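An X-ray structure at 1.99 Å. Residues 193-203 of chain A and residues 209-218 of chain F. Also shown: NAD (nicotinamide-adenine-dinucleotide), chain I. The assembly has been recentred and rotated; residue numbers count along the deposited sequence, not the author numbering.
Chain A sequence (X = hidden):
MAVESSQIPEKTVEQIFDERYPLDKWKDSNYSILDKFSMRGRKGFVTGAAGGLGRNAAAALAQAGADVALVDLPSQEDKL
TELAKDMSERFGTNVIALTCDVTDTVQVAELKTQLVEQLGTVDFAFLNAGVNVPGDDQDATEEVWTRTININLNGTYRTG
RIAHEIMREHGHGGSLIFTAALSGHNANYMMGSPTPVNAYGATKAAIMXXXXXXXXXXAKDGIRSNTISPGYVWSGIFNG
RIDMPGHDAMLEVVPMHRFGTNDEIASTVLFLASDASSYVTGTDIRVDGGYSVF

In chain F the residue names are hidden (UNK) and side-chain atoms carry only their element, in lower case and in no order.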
# COMPACT_ATOMS: atom_id res chain seq x y z
N SER A 193 -5.42 -19.90 9.14
CA SER A 193 -4.27 -19.37 9.92
C SER A 193 -3.15 -18.90 8.99
O SER A 193 -3.08 -19.33 7.83
CB SER A 193 -3.77 -20.41 10.89
OG SER A 193 -3.44 -21.62 10.22
N PRO A 194 -2.25 -18.01 9.46
CA PRO A 194 -1.08 -17.60 8.68
C PRO A 194 0.07 -18.61 8.82
O PRO A 194 0.13 -19.29 9.83
CB PRO A 194 -0.69 -16.27 9.33
CG PRO A 194 -1.08 -16.44 10.78
CD PRO A 194 -2.32 -17.31 10.75
N THR A 195 0.95 -18.68 7.83
CA THR A 195 2.19 -19.50 7.85
C THR A 195 3.21 -18.81 8.76
O THR A 195 3.16 -17.59 8.91
CB THR A 195 2.75 -19.74 6.44
OG1 THR A 195 3.20 -18.49 5.93
CG2 THR A 195 1.74 -20.36 5.50
N PRO A 196 4.14 -19.55 9.39
CA PRO A 196 5.15 -18.94 10.25
C PRO A 196 6.16 -18.09 9.46
O PRO A 196 7.12 -18.63 8.94
CB PRO A 196 5.81 -20.14 10.94
CG PRO A 196 5.62 -21.27 9.95
CD PRO A 196 4.27 -21.01 9.32
N VAL A 197 5.90 -16.78 9.37
CA VAL A 197 6.75 -15.78 8.67
C VAL A 197 6.80 -14.49 9.51
O VAL A 197 6.89 -13.40 8.92
CB VAL A 197 6.23 -15.51 7.24
CG1 VAL A 197 6.32 -16.76 6.37
CG2 VAL A 197 4.80 -14.98 7.23
N ASN A 198 6.76 -14.64 10.84
CA ASN A 198 6.76 -13.52 11.83
C ASN A 198 8.00 -12.65 11.60
O ASN A 198 7.84 -11.50 11.14
CB ASN A 198 6.67 -14.04 13.26
CG ASN A 198 6.57 -12.93 14.29
OD1 ASN A 198 6.50 -11.76 13.95
ND2 ASN A 198 6.57 -13.30 15.57
N ALA A 199 9.19 -13.18 11.90
CA ALA A 199 10.49 -12.50 11.74
C ALA A 199 10.82 -12.34 10.25
O ALA A 199 11.31 -11.26 9.88
CB ALA A 199 11.57 -13.28 12.45
N TYR A 200 10.56 -13.38 9.45
CA TYR A 200 10.81 -13.39 7.98
C TYR A 200 10.13 -12.18 7.34
O TYR A 200 10.82 -11.38 6.68
CB TYR A 200 10.30 -14.69 7.36
CG TYR A 200 10.56 -14.80 5.88
CD1 TYR A 200 11.81 -15.14 5.40
CD2 TYR A 200 9.55 -14.56 4.95
CE1 TYR A 200 12.07 -15.24 4.04
CE2 TYR A 200 9.79 -14.66 3.59
CZ TYR A 200 11.05 -15.00 3.13
OH TYR A 200 11.30 -15.10 1.80
N GLY A 201 8.81 -12.05 7.54
CA GLY A 201 7.99 -10.95 7.02
C GLY A 201 8.54 -9.59 7.42
O GLY A 201 8.54 -8.68 6.57
N ALA A 202 8.99 -9.45 8.68
CA ALA A 202 9.54 -8.20 9.25
C ALA A 202 10.81 -7.79 8.49
O ALA A 202 10.93 -6.59 8.14
CB ALA A 202 9.81 -8.37 10.72
N THR A 203 11.72 -8.73 8.21
CA THR A 203 13.03 -8.46 7.54
C THR A 203 12.78 -8.04 6.08
O THR A 203 13.50 -7.15 5.61
CB THR A 203 13.98 -9.66 7.63
OG1 THR A 203 13.40 -10.78 6.96
CG2 THR A 203 14.32 -10.03 9.06
N UNK F 209 5.02 -4.80 9.76
CA UNK F 209 4.70 -6.15 9.22
C UNK F 209 4.76 -7.19 10.35
O UNK F 209 4.12 -8.25 10.20
c UNK F 209 3.81 -7.85 6.83
o UNK F 209 3.22 -8.95 6.85
o UNK F 209 3.28 -6.80 6.43
c UNK F 209 5.63 -6.51 8.06
c UNK F 209 5.25 -7.78 7.33
N UNK F 210 5.50 -6.91 11.42
CA UNK F 210 5.54 -7.74 12.66
C UNK F 210 4.17 -7.66 13.35
O UNK F 210 3.61 -8.73 13.66
c UNK F 210 6.60 -7.35 16.17
c UNK F 210 6.66 -7.91 14.94
c UNK F 210 6.70 -7.30 13.58
n UNK F 210 6.69 -9.28 15.14
c UNK F 210 6.65 -9.53 16.43
n UNK F 210 6.59 -8.37 17.09
N UNK F 211 3.66 -6.45 13.57
CA UNK F 211 2.33 -6.17 14.18
C UNK F 211 1.24 -6.87 13.36
O UNK F 211 0.36 -7.51 13.97
o UNK F 211 0.81 -4.43 14.87
c UNK F 211 2.08 -4.68 14.28
N UNK F 212 1.33 -6.77 12.03
CA UNK F 212 0.37 -7.40 11.07
C UNK F 212 0.35 -8.92 11.28
O UNK F 212 -0.75 -9.49 11.26
n UNK F 212 -1.90 -5.42 6.65
n UNK F 212 -1.02 -6.85 5.10
c UNK F 212 0.67 -5.14 7.88
c UNK F 212 0.73 -7.02 9.63
c UNK F 212 -0.86 -6.07 6.16
n UNK F 212 0.34 -5.97 6.72
c UNK F 212 0.15 -5.67 9.20
N UNK F 213 1.52 -9.55 11.48
CA UNK F 213 1.61 -11.02 11.68
C UNK F 213 0.93 -11.40 13.00
O UNK F 213 0.14 -12.36 13.00
c UNK F 213 2.91 -15.32 11.25
c UNK F 213 3.18 -14.84 13.57
c UNK F 213 3.19 -13.48 13.28
o UNK F 213 3.02 -17.09 12.83
c UNK F 213 3.05 -11.54 11.68
c UNK F 213 3.03 -15.76 12.55
c UNK F 213 2.92 -13.96 10.97
c UNK F 213 3.09 -13.02 11.98
N UNK F 214 1.25 -10.69 14.09
CA UNK F 214 0.72 -10.98 15.45
C UNK F 214 -0.81 -10.87 15.44
O UNK F 214 -1.46 -11.72 16.07
c UNK F 214 1.35 -10.03 16.47
c UNK F 214 2.84 -10.21 16.74
c UNK F 214 3.17 -11.63 17.17
c UNK F 214 3.33 -9.22 17.79
N UNK F 215 -1.35 -9.87 14.73
CA UNK F 215 -2.80 -9.64 14.54
C UNK F 215 -3.46 -10.91 13.97
O UNK F 215 -4.49 -11.33 14.51
c UNK F 215 -3.03 -8.45 13.65
N UNK F 216 -2.86 -11.49 12.92
CA UNK F 216 -3.32 -12.72 12.25
C UNK F 216 -3.19 -13.93 13.19
O UNK F 216 -4.12 -14.75 13.24
c UNK F 216 -2.54 -12.94 10.97
N UNK F 217 -2.06 -14.02 13.90
CA UNK F 217 -1.66 -15.19 14.72
C UNK F 217 -2.42 -15.21 16.05
O UNK F 217 -2.74 -16.31 16.52
c UNK F 217 -0.17 -15.18 14.93
N UNK F 218 -2.68 -14.04 16.64
CA UNK F 218 -3.22 -13.91 18.03
C UNK F 218 -4.68 -13.43 18.03
O UNK F 218 -5.16 -13.06 19.12
c UNK F 218 -0.85 -13.31 18.86
c UNK F 218 -0.64 -14.72 19.38
c UNK F 218 -2.33 -12.95 18.82
c UNK F 218 -0.09 -12.31 19.72
PA NAD I . 17.19 -20.75 -1.55
O1A NAD I . 17.29 -21.15 -0.12
O2A NAD I . 17.48 -21.93 -2.48
O5B NAD I . 18.19 -19.56 -1.89
C5B NAD I . 18.71 -18.75 -0.84
C4B NAD I . 20.26 -18.86 -0.84
O4B NAD I . 20.78 -17.87 0.26
C3B NAD I . 20.69 -20.02 -0.56
O3B NAD I . 21.56 -20.57 -1.61
C2B NAD I . 21.57 -19.87 0.84
O2B NAD I . 22.73 -20.76 0.82
C1B NAD I . 21.92 -18.65 0.93
N9A NAD I . 22.08 -18.28 2.37
C8A NAD I . 21.41 -18.51 3.53
N7A NAD I . 22.08 -17.92 4.54
C5A NAD I . 23.18 -17.33 4.02
C6A NAD I . 24.21 -16.60 4.62
N6A NAD I . 24.52 -16.18 5.95
N1A NAD I . 25.21 -16.11 3.86
C2A NAD I . 25.23 -16.32 2.51
N3A NAD I . 24.21 -17.04 1.91
C4A NAD I . 23.19 -17.55 2.67
O3 NAD I . 15.67 -20.21 -1.84
PN NAD I . 15.20 -19.37 -3.13
O1N NAD I . 13.87 -19.93 -3.54
O2N NAD I . 16.16 -19.45 -4.30
O5D NAD I . 14.97 -17.87 -2.67
C5D NAD I . 15.94 -16.86 -2.84
C4D NAD I . 15.39 -15.59 -2.14
O4D NAD I . 14.14 -15.40 -2.47
C3D NAD I . 15.42 -15.74 -0.63
O3D NAD I . 15.83 -14.58 -0.02
C2D NAD I . 13.93 -16.04 -0.26
O2D NAD I . 13.73 -15.65 1.16
C1D NAD I . 13.28 -15.31 -1.10
N1N NAD I . 11.91 -15.75 -1.37
C2N NAD I . 11.66 -16.97 -1.99
C3N NAD I . 10.35 -17.38 -2.25
C7N NAD I . 10.05 -18.74 -2.93
O7N NAD I . 8.91 -19.15 -2.97
N7N NAD I . 11.07 -19.54 -3.52
C4N NAD I . 9.29 -16.56 -1.92
C5N NAD I . 9.53 -15.33 -1.32
C6N NAD I . 10.85 -14.93 -1.05
O HOH W 1 5.55 -10.55 9.55

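At position 209 of chain F there are three side-chain carbons in a row, the third bearing two oxygens. The CA-to-CB bond points toward chain A, and the second carbon lies 3.5 Å from Gly201(A) O. A carboxylate on a two-carbon arm makes this Glu209(F). An ideal CB on Gly201(A) would point toward chain F, 3.6 Å from Glu209(F) CG, but its clash would be within its own chain, with Val197(A) O at 2.7 Å.

At position 210 one carbon leads to a five-membered ring of three carbons and two nitrogens. Asn198(A) OD1 lies at the ring edge, near its plane, 2.8 Å from a ring nitrogen of position 210, as suits an in-plane N-H donor. The residue is His210(F), and His210(F) ND1 donates this hydrogen bond to Asn198(A) OD1.

Position 211 has one carbon and one oxygen and points away from chain A, with no contact there; it is Ser211(F). Position 212 shows three carbons, a nitrogen, and a carbon carrying two more nitrogens, a guanidinium group out of reach of chain A, hence Arg212(F). It turns to its own helix instead, where Arg212(F) NE forms a salt bridge with Glu209(F) OE1 at 3.1 Å, one turn back.

At position 213 a single carbon bears a six-carbon ring with one oxygen. The ring reaches across to the segment that leads into the chain A helix: Asn198(A) CB sits over one face, 3.8 Å from the centroid of the position 213 ring, in a CH-pi contact, while Thr195(A) O approaches the edge, 3.3 Å from a ring carbon of position 213. This is Tyr213(F), with chi1 in the t well; the edge carbon is CE1. Apolar packing adds Val197(A) CG2, 4.3 Å from Tyr213(F) CD1.

Position 214 has four carbons forked at the second. Its CA-to-CB bond points sideways, but the end of the side chain comes nearer, placing a terminal carbon of position 214 4.1 Å from Asn198(A) ND2. It is Leu214(F), and that carbon is CD2.

Positions 215, 216 and 217 each have a single side-chain carbon. The first, out of reach, is Ala215(F). The carbon at 216 points toward chain A, with Pro194(A) CG 3.8 Å from CB of position 216; that of 217 points sideways, with Pro194(A) CG 4.4 Å from CB of position 217. These are Ala216(F) and Ala217(F). Position 218, again four carbons forked at the second, makes no contact with chain A and is the first residue to leave helical phi/psi: Leu218(F).

The two helices run roughly antiparallel, at 150°, with their axes 8.4 Å apart at closest approach. Tyr213(F) supplies the largest covered area, and Asn198(A) serves two partners, its CB lying over the Tyr213(F) face and its OD1 accepting from His210(F) ND1. Where the backbones come close, water 1 lies between them, 2.9 Å from Asn198(A) O and 2.8 Å from Glu209(F) O, and can donate to either. Pro194(A), packed on Ala216(F) and Ala217(F), closes the other end, so that one direct polar bond is set within a largely apolar fit.

Chain F (209-218) EHSRYLAAAL
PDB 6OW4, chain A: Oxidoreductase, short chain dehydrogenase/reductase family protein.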